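Local structure of P35 antigen (Borrelia burgdorferi, 4ALY) at residues P235-Q238 against K243-D246; I228-T233 against R249-R254; E84-I89 against L179-I184. The protein is an outer surface lipoprotein of the Lyme disease spirochaete that is critical for infection after a tick bite. One frame throughout, in Å; residues are numbered along the deposited sequence.

All three contacts lie in a single, mainly helical chain without strands. Along the sequence, interaction 3 closes first, pairing helices 70-95 and 163-189. Interaction 2 then brings the end of helix 200-233 to the end of helix 241-250, and interaction 1 is nested inside the loop it closes, between helices 235-239 and 241-250. Interactions 1 and 2 have centres about 9 Å apart and touch, for instance through Gln238 and Tyr231; one sulfate ion contacts both. Interaction 3 lies on the opposite side of the chain's centre, about 35 Å from interaction 1 and about 27 Å from interaction 2, centre to centre. The end of helix 200-233 and the two short helices after it are thus tied together.

Interaction 1: P235-Q238 against K243-D246; sequences PDLQ and KLND. With SO4 (sulfate ion), chain C.
Leu237, Lys243 and Leu244 carry most of this helix-to-helix contact, made where the short helix 235-239 turns into helix 241-250. The backbones come close, with the CA atoms of Leu237 and Leu244 4.9 Å apart. Leu237 brings its CG to 4.4 Å from CD1 of Leu244, and its CD1 lies 4.2 Å from CB of Lys243, so one leucine branch rests beside the foot of the lysine. Leu244 also sets its CB 3.7 Å from the carbonyl oxygen of Leu237. With CG anti to the backbone N (chi1 179°), the rest of the Leu244 side chain runs on to Ile152, Lys155 and Leu156 of helix 143-157, joining the turn to the neighbouring helix. Towards solvent, the bent Lys243 chain passes obliquely over Asp236, whose OD2 meets CD of Lys243 at 3.8 Å. The ammonium NZ of Lys243 stays 4.1 Å from that OD2, too far for a salt bridge, although the opposite charges probably attract. Asp240 OD1 accepts a bond from the backbone N of Lys243 within the turn. One residue beyond Leu244, the amide ND2 of Asn245 donates to O4 of the sulfate ion at 3.1 Å, with an N-H...O angle of 149°.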
loop_
_atom_site.group_PDB
_atom_site.type_symbol
_atom_site.label_atom_id
_atom_site.label_comp_id
_atom_site.label_asym_id
_atom_site.label_seq_id
_atom_site.Cartn_x
_atom_site.Cartn_y
_atom_site.Cartn_z
ATOM N N PRO A 235 20.771 -0.281 19.384
ATOM C CA PRO A 235 20.445 0.846 20.269
ATOM C C PRO A 235 20.668 2.272 19.715
ATOM O O PRO A 235 20.050 3.212 20.248
ATOM C CB PRO A 235 21.354 0.614 21.488
ATOM C CG PRO A 235 22.230 -0.553 21.109
ATOM C CD PRO A 235 21.488 -1.342 20.100
ATOM N N ASP A 236 21.530 2.491 18.715
ATOM C CA ASP A 236 21.595 3.891 18.283
ATOM C C ASP A 236 20.568 4.303 17.267
ATOM O O ASP A 236 20.283 5.503 17.123
ATOM C CB ASP A 236 22.990 4.554 18.107
ATOM C CG ASP A 236 24.038 3.630 17.646
ATOM O OD1 ASP A 236 24.206 2.556 18.266
ATOM O OD2 ASP A 236 24.724 4.022 16.682
ATOM N N LEU A 237 19.941 3.312 16.643
ATOM C CA LEU A 237 18.705 3.599 15.987
ATOM C C LEU A 237 17.678 4.143 16.986
ATOM O O LEU A 237 16.861 4.976 16.666
ATOM C CB LEU A 237 18.212 2.392 15.227
ATOM C CG LEU A 237 18.747 2.357 13.774
ATOM C CD1 LEU A 237 20.161 2.881 13.533
ATOM C CD2 LEU A 237 18.578 0.974 13.166
ATOM N N GLN A 238 17.741 3.694 18.209
ATOM C CA GLN A 238 16.755 4.106 19.141
ATOM C C GLN A 238 17.048 5.487 19.754
ATOM O O GLN A 238 16.146 6.167 20.159
ATOM C CB GLN A 238 16.604 3.041 20.241
ATOM C CG GLN A 238 16.266 1.635 19.738
ATOM C CD GLN A 238 16.541 0.511 20.781
ATOM O OE1 GLN A 238 16.831 0.764 21.962
ATOM N NE2 GLN A 238 16.473 -0.736 20.326
ATOM N N LYS A 243 20.382 8.938 12.579
ATOM C CA LYS A 243 20.841 7.631 12.081
ATOM C C LYS A 243 19.554 6.901 11.729
ATOM O O LYS A 243 19.484 6.300 10.690
ATOM C CB LYS A 243 21.628 6.850 13.138
ATOM C CG LYS A 243 22.873 7.544 13.648
ATOM C CD LYS A 243 23.954 6.537 14.004
ATOM C CE LYS A 243 25.375 7.120 13.882
ATOM N NZ LYS A 243 25.823 7.640 15.196
ATOM N N LEU A 244 18.497 7.086 12.549
ATOM C CA LEU A 244 17.230 6.424 12.291
ATOM C C LEU A 244 16.756 6.892 10.912
ATOM O O LEU A 244 16.422 6.058 10.053
ATOM C CB LEU A 244 16.196 6.627 13.405
ATOM C CG LEU A 244 14.847 5.948 13.101
ATOM C CD1 LEU A 244 15.034 4.434 12.785
ATOM C CD2 LEU A 244 13.747 6.184 14.156
ATOM N N ASN A 245 16.755 8.218 10.698
ATOM C CA ASN A 245 16.440 8.761 9.383
ATOM C C ASN A 245 17.256 8.132 8.221
ATOM O O ASN A 245 16.685 7.772 7.195
ATOM C CB ASN A 245 16.604 10.286 9.365
ATOM C CG ASN A 245 16.281 10.866 8.011
ATOM O OD1 ASN A 245 15.133 10.829 7.584
ATOM N ND2 ASN A 245 17.317 11.373 7.303
ATOM N N ASP A 246 18.562 7.964 8.375
ATOM C CA ASP A 246 19.339 7.325 7.308
ATOM C C ASP A 246 18.942 5.919 7.037
ATOM O O ASP A 246 18.976 5.483 5.882
ATOM C CB ASP A 246 20.839 7.334 7.580
ATOM C CG ASP A 246 21.392 8.742 7.637
ATOM O OD1 ASP A 246 20.835 9.647 6.932
ATOM O OD2 ASP A 246 22.348 8.934 8.428
HETATM S S SO4 C . 17.083 12.882 3.630
HETATM O O1 SO4 C . 15.668 12.994 3.258
HETATM O O2 SO4 C . 17.732 13.626 2.565
HETATM O O3 SO4 C . 17.642 11.509 3.664
HETATM O O4 SO4 C . 17.199 13.495 4.994
#

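Interaction 2: I228-T233 against R249-R254. With SO4 (sulfate ion), chain C.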
loop_
_atom_site.group_PDB
_atom_site.type_symbol
_atom_site.label_atom_id
_atom_site.label_comp_id
_atom_site.label_asym_id
_atom_site.label_seq_id
_atom_site.Cartn_x
_atom_site.Cartn_y
_atom_site.Cartn_z
ATOM N N ILE A 228 11.991 -2.770 11.608
ATOM C CA ILE A 228 11.608 -3.151 12.958
ATOM C C ILE A 228 12.770 -3.944 13.596
ATOM O O ILE A 228 13.166 -3.653 14.742
ATOM C CB ILE A 228 10.296 -4.004 12.912
ATOM C CG1 ILE A 228 9.059 -3.143 12.518
ATOM C CG2 ILE A 228 10.055 -4.820 14.204
ATOM C CD1 ILE A 228 7.718 -3.922 12.532
ATOM N N ASP A 229 13.336 -4.917 12.868
ATOM C CA ASP A 229 14.475 -5.714 13.403
ATOM C C ASP A 229 15.683 -4.852 13.605
ATOM O O ASP A 229 16.238 -4.917 14.661
ATOM C CB ASP A 229 14.883 -6.925 12.512
ATOM C CG ASP A 229 13.761 -7.948 12.356
ATOM O OD1 ASP A 229 12.982 -8.191 13.315
ATOM O OD2 ASP A 229 13.641 -8.527 11.264
ATOM N N GLU A 230 16.104 -4.059 12.606
ATOM C CA GLU A 230 17.275 -3.191 12.755
ATOM C C GLU A 230 17.076 -2.275 13.955
ATOM O O GLU A 230 17.953 -2.164 14.793
ATOM C CB GLU A 230 17.540 -2.404 11.467
ATOM C CG GLU A 230 17.655 -3.318 10.233
ATOM C CD GLU A 230 17.384 -2.638 8.877
ATOM O OE1 GLU A 230 17.293 -1.389 8.773
ATOM O OE2 GLU A 230 17.267 -3.372 7.871
ATOM N N TYR A 231 15.888 -1.687 14.102
ATOM C CA TYR A 231 15.615 -0.867 15.265
ATOM C C TYR A 231 15.777 -1.623 16.602
ATOM O O TYR A 231 16.579 -1.194 17.477
ATOM C CB TYR A 231 14.255 -0.203 15.132
ATOM C CG TYR A 231 13.874 0.656 16.317
ATOM C CD1 TYR A 231 13.161 0.107 17.423
ATOM C CD2 TYR A 231 14.198 2.006 16.339
ATOM C CE1 TYR A 231 12.789 0.891 18.507
ATOM C CE2 TYR A 231 13.855 2.801 17.412
ATOM C CZ TYR A 231 13.146 2.256 18.478
ATOM O OH TYR A 231 12.816 3.089 19.511
ATOM N N ASN A 232 15.094 -2.770 16.743
ATOM C CA ASN A 232 15.151 -3.566 18.011
ATOM C C ASN A 232 16.598 -4.054 18.284
ATOM O O ASN A 232 17.027 -4.129 19.423
ATOM C CB ASN A 232 14.097 -4.746 18.070
ATOM C CG ASN A 232 12.616 -4.303 17.871
ATOM O OD1 ASN A 232 11.804 -5.033 17.299
ATOM N ND2 ASN A 232 12.273 -3.136 18.329
ATOM N N THR A 233 17.360 -4.297 17.226
ATOM C CA THR A 233 18.743 -4.839 17.302
ATOM C C THR A 233 19.906 -3.863 17.619
ATOM O O THR A 233 21.007 -4.276 17.973
ATOM C CB THR A 233 19.025 -5.590 15.976
ATOM O OG1 THR A 233 18.670 -6.969 16.160
ATOM C CG2 THR A 233 20.496 -5.451 15.457
ATOM N N ARG A 249 15.719 5.944 4.863
ATOM C CA ARG A 249 16.185 6.407 3.535
ATOM C C ARG A 249 16.849 5.292 2.735
ATOM O O ARG A 249 16.627 5.162 1.555
ATOM C CB ARG A 249 17.261 7.476 3.758
ATOM C CG ARG A 249 17.439 8.617 2.746
ATOM C CD ARG A 249 16.985 8.324 1.347
ATOM N NE ARG A 249 15.705 8.927 0.879
ATOM C CZ ARG A 249 15.180 10.097 1.228
ATOM N NH1 ARG A 249 15.773 10.872 2.097
ATOM N NH2 ARG A 249 14.056 10.499 0.697
ATOM N N SER A 250 17.641 4.446 3.360
ATOM C CA SER A 250 18.323 3.436 2.570
ATOM C C SER A 250 17.393 2.494 1.776
ATOM O O SER A 250 17.769 1.970 0.710
ATOM C CB SER A 250 19.355 2.676 3.441
ATOM O OG SER A 250 18.741 2.077 4.547
ATOM N N LYS A 251 16.174 2.295 2.282
ATOM C CA LYS A 251 15.185 1.420 1.641
ATOM C C LYS A 251 14.176 2.243 0.872
ATOM O O LYS A 251 13.230 1.707 0.273
ATOM C CB LYS A 251 14.464 0.576 2.696
ATOM C CG LYS A 251 15.416 -0.230 3.560
ATOM C CD LYS A 251 15.023 -0.106 5.030
ATOM C CE LYS A 251 15.948 -0.890 5.970
ATOM N NZ LYS A 251 16.418 -2.198 5.426
ATOM N N ASN A 252 14.324 3.554 0.902
ATOM C CA ASN A 252 13.335 4.358 0.233
ATOM C C ASN A 252 14.058 5.532 -0.436
ATOM O O ASN A 252 13.999 6.649 0.070
ATOM C CB ASN A 252 12.268 4.860 1.245
ATOM C CG ASN A 252 11.462 3.717 1.898
ATOM O OD1 ASN A 252 10.538 3.172 1.291
ATOM N ND2 ASN A 252 11.796 3.371 3.131
ATOM N N SER A 253 14.760 5.287 -1.558
ATOM C CA SER A 253 15.548 6.380 -2.199
ATOM C C SER A 253 14.544 7.175 -2.960
ATOM O O SER A 253 13.427 6.715 -3.104
ATOM C CB SER A 253 16.703 5.880 -3.085
ATOM O OG SER A 253 16.229 5.255 -4.248
ATOM N N ARG A 254 14.899 8.385 -3.373
ATOM C CA ARG A 254 14.001 9.252 -4.109
ATOM C C ARG A 254 13.651 8.641 -5.462
ATOM O O ARG A 254 12.501 8.723 -5.932
ATOM C CB ARG A 254 14.625 10.651 -4.289
ATOM C CG ARG A 254 14.445 11.563 -3.073
ATOM C CD ARG A 254 15.296 12.820 -3.168
ATOM N NE ARG A 254 15.677 13.446 -1.878
ATOM C CZ ARG A 254 16.636 13.012 -1.031
ATOM N NH1 ARG A 254 17.274 11.851 -1.204
ATOM N NH2 ARG A 254 16.934 13.734 0.041
HETATM S S SO4 C . 17.083 12.882 3.630
HETATM O O1 SO4 C . 15.668 12.994 3.258
HETATM O O2 SO4 C . 17.732 13.626 2.565
HETATM O O3 SO4 C . 17.642 11.509 3.664
HETATM O O4 SO4 C . 17.199 13.495 4.994
#
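In this helical fold of the Borrelia BbCRASP-1-like family, a surface salt bridge links the last turns of helix 200-233 to the turn that ends helix 241-250 and leads into helix 254-275. Glu230 and Lys251 make it from opposite directions, bridging backbones whose closest CA atoms, of Glu230 and Ser250, are 12.2 Å apart. Lys251 NZ donates to Glu230 OE2 at 2.8 Å, on the syn lone pair, while Lys251 CE lies 3.1 Å from Glu230 OE1. The glutamate reaches out with its chain extended beyond CG, and the lysine, bent at chi2 and chi4, comes to meet it. Thr247 OG1 adds a weak hydrogen bond to Glu230 OE1, and Asp223 and Asp226 of helix 200-233 pack against the Lys251 side chain.

The turn itself is held from several sides. Asn252 gives OD1 to Arg173 and ND2 to the carbonyl of Leu248, and its own carbonyl O receives NE of Arg249 at 3.0 Å. Ser253 is the N-cap of the next helix: its side chain caps a backbone N further on, and its own backbone N bonds to Gln256 OE1, a pattern consistent with a capping box. Beyond it, the guanidinium groups of Arg249 and Arg254 stack nearly parallel but offset, with NH1 of Arg254 3.6 Å above the plane of Arg249, over its centre. A sulfate ion, probably from the crystallisation liquor, lies at the edges of both groups and presumably offsets their charge. Its fit against Arg249 NH1 is too close to be trusted, and the nature of that approach is doubtful. Arg254 NH2 makes a weak hydrogen bond to sulfate O2, 2.6 Å long but bent to 129° at the hydrogen.

Interaction 3: E84-I89 against L179-I184; sequences ENIIQI and LAMEEI
Met181 is the first residue of 179-184 to touch 84-89 in this helical, BbCRASP-1-like fold, doing so through Ile86. The bend at chi3 (82°) turns the methionine methyl CE to 3.8 Å from CD1 of Ile86, the side chains crossing at about a right angle. The Met181 carbonyl O lies 3.7 Å from the other isoleucine branch, CG2 of Ile86, and also takes a hydrogen bond from Ser185 OG.

Glu182 follows. Its aliphatic CG packs 3.7 Å from the same CG2, and its carbonyl O comes within 4.0 Å of CD1 of Ile87. In the buried carboxylate, OE1 forms a salt bridge with Arg133, while OE2 accepts from Gln178 NE2 and from a water at 2.7 Å. That water also donates to the carbonyl O of Ile86 at 2.9 Å, bridging the two helices.

The axes of the short segments approach to 9.2 Å at a signed crossing angle of -115°. Helix 163-189 is enclosed on further sides: Met134 and Thr137 of helix 129-137 touch Glu182, Leu213 of helix 200-233 touches Met181 and, with Phe210, Ile184, and helix 254-275 meets Ala180, Glu183 and Ile184 through Ile264, Val268 and Thr271.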
loop_
_atom_site.group_PDB
_atom_site.type_symbol
_atom_site.label_atom_id
_atom_site.label_comp_id
_atom_site.label_asym_id
_atom_site.label_seq_id
_atom_site.Cartn_x
_atom_site.Cartn_y
_atom_site.Cartn_z
ATOM N N GLU A 84 -11.347 -11.227 -6.320
ATOM C CA GLU A 84 -12.351 -11.466 -5.304
ATOM C C GLU A 84 -11.649 -11.393 -3.973
ATOM O O GLU A 84 -12.092 -10.641 -3.135
ATOM C CB GLU A 84 -13.032 -12.833 -5.473
ATOM C CG GLU A 84 -14.406 -12.891 -4.862
ATOM C CD GLU A 84 -15.386 -11.955 -5.552
ATOM O OE1 GLU A 84 -15.550 -12.091 -6.789
ATOM O OE2 GLU A 84 -16.000 -11.102 -4.854
ATOM N N ASN A 85 -10.556 -12.145 -3.799
ATOM C CA ASN A 85 -9.796 -12.169 -2.543
ATOM C C ASN A 85 -9.375 -10.756 -2.001
ATOM O O ASN A 85 -9.523 -10.473 -0.792
ATOM C CB ASN A 85 -8.635 -13.137 -2.635
ATOM C CG ASN A 85 -7.921 -13.341 -1.315
ATOM O OD1 ASN A 85 -8.538 -13.659 -0.284
ATOM N ND2 ASN A 85 -6.595 -13.188 -1.334
ATOM N N ILE A 86 -9.000 -9.843 -2.905
ATOM C CA ILE A 86 -8.594 -8.527 -2.504
ATOM C C ILE A 86 -9.751 -7.688 -2.017
ATOM O O ILE A 86 -9.622 -6.981 -0.998
ATOM C CB ILE A 86 -7.765 -7.856 -3.606
ATOM C CG1 ILE A 86 -6.376 -8.505 -3.595
ATOM C CG2 ILE A 86 -7.671 -6.342 -3.436
ATOM C CD1 ILE A 86 -5.593 -8.206 -4.853
ATOM N N ILE A 87 -10.879 -7.759 -2.707
ATOM C CA ILE A 87 -12.087 -7.095 -2.236
ATOM C C ILE A 87 -12.619 -7.713 -0.914
ATOM O O ILE A 87 -13.044 -6.970 -0.031
ATOM C CB ILE A 87 -13.139 -6.934 -3.365
ATOM C CG1 ILE A 87 -12.524 -6.165 -4.527
ATOM C CG2 ILE A 87 -14.440 -6.228 -2.896
ATOM C CD1 ILE A 87 -12.394 -4.650 -4.321
ATOM N N GLN A 88 -12.526 -9.024 -0.727
ATOM C CA GLN A 88 -13.143 -9.623 0.467
ATOM C C GLN A 88 -12.355 -9.113 1.652
ATOM O O GLN A 88 -12.895 -8.461 2.498
ATOM C CB GLN A 88 -13.230 -11.175 0.498
ATOM C CG GLN A 88 -13.457 -11.922 -0.822
ATOM C CD GLN A 88 -14.942 -12.196 -1.232
ATOM O OE1 GLN A 88 -15.750 -11.254 -1.413
ATOM N NE2 GLN A 88 -15.278 -13.493 -1.448
ATOM N N ILE A 89 -11.074 -9.411 1.676
ATOM C CA ILE A 89 -10.082 -8.849 2.598
ATOM C C ILE A 89 -10.335 -7.362 2.913
ATOM O O ILE A 89 -10.454 -6.981 4.067
ATOM C CB ILE A 89 -8.656 -9.083 2.071
ATOM C CG1 ILE A 89 -8.326 -10.585 2.071
ATOM C CG2 ILE A 89 -7.645 -8.349 2.927
ATOM C CD1 ILE A 89 -6.961 -10.975 1.415
ATOM N N LEU A 179 -3.951 0.633 -2.433
ATOM C CA LEU A 179 -4.938 1.302 -3.303
ATOM C C LEU A 179 -4.907 0.751 -4.729
ATOM O O LEU A 179 -5.966 0.443 -5.314
ATOM C CB LEU A 179 -4.696 2.819 -3.355
ATOM C CG LEU A 179 -5.516 3.587 -4.406
ATOM C CD1 LEU A 179 -7.032 3.513 -4.151
ATOM C CD2 LEU A 179 -5.100 5.051 -4.465
ATOM N N ALA A 180 -3.700 0.616 -5.299
ATOM C CA ALA A 180 -3.614 0.083 -6.667
ATOM C C ALA A 180 -4.252 -1.314 -6.729
ATOM O O ALA A 180 -5.031 -1.580 -7.654
ATOM C CB ALA A 180 -2.184 0.032 -7.172
ATOM N N MET A 181 -3.944 -2.198 -5.770
ATOM C CA MET A 181 -4.530 -3.546 -5.817
ATOM C C MET A 181 -6.065 -3.535 -5.808
ATOM O O MET A 181 -6.715 -4.392 -6.438
ATOM C CB MET A 181 -4.013 -4.427 -4.682
ATOM C CG MET A 181 -2.512 -4.685 -4.723
ATOM S SD MET A 181 -1.882 -5.327 -3.157
ATOM C CE MET A 181 -2.294 -7.055 -3.308
ATOM N N GLU A 182 -6.649 -2.552 -5.122
ATOM C CA GLU A 182 -8.087 -2.568 -4.918
ATOM C C GLU A 182 -8.831 -1.834 -6.041
ATOM O O GLU A 182 -9.987 -2.147 -6.323
ATOM C CB GLU A 182 -8.465 -2.013 -3.527
ATOM C CG GLU A 182 -7.718 -2.744 -2.437
ATOM C CD GLU A 182 -8.155 -2.419 -1.024
ATOM O OE1 GLU A 182 -8.901 -1.429 -0.832
ATOM O OE2 GLU A 182 -7.711 -3.167 -0.107
ATOM N N GLU A 183 -8.200 -0.859 -6.674
ATOM C CA GLU A 183 -8.843 -0.171 -7.782
ATOM C C GLU A 183 -8.917 -1.164 -8.943
ATOM O O GLU A 183 -9.978 -1.320 -9.612
ATOM C CB GLU A 183 -7.987 0.980 -8.253
ATOM C CG GLU A 183 -8.102 2.263 -7.476
ATOM C CD GLU A 183 -7.257 3.344 -8.118
ATOM O OE1 GLU A 183 -7.423 3.597 -9.338
ATOM O OE2 GLU A 183 -6.413 3.917 -7.442
ATOM N N ILE A 184 -7.785 -1.824 -9.169
ATOM C CA ILE A 184 -7.650 -2.824 -10.214
ATOM C C ILE A 184 -8.601 -4.013 -9.967
ATOM O O ILE A 184 -9.198 -4.455 -10.904
ATOM C CB ILE A 184 -6.170 -3.246 -10.421
ATOM C CG1 ILE A 184 -5.456 -2.229 -11.299
ATOM C CG2 ILE A 184 -6.017 -4.680 -10.958
ATOM C CD1 ILE A 184 -3.973 -2.200 -11.033
HETATM O O HOH W 1 -7.352 -5.822 0.334
#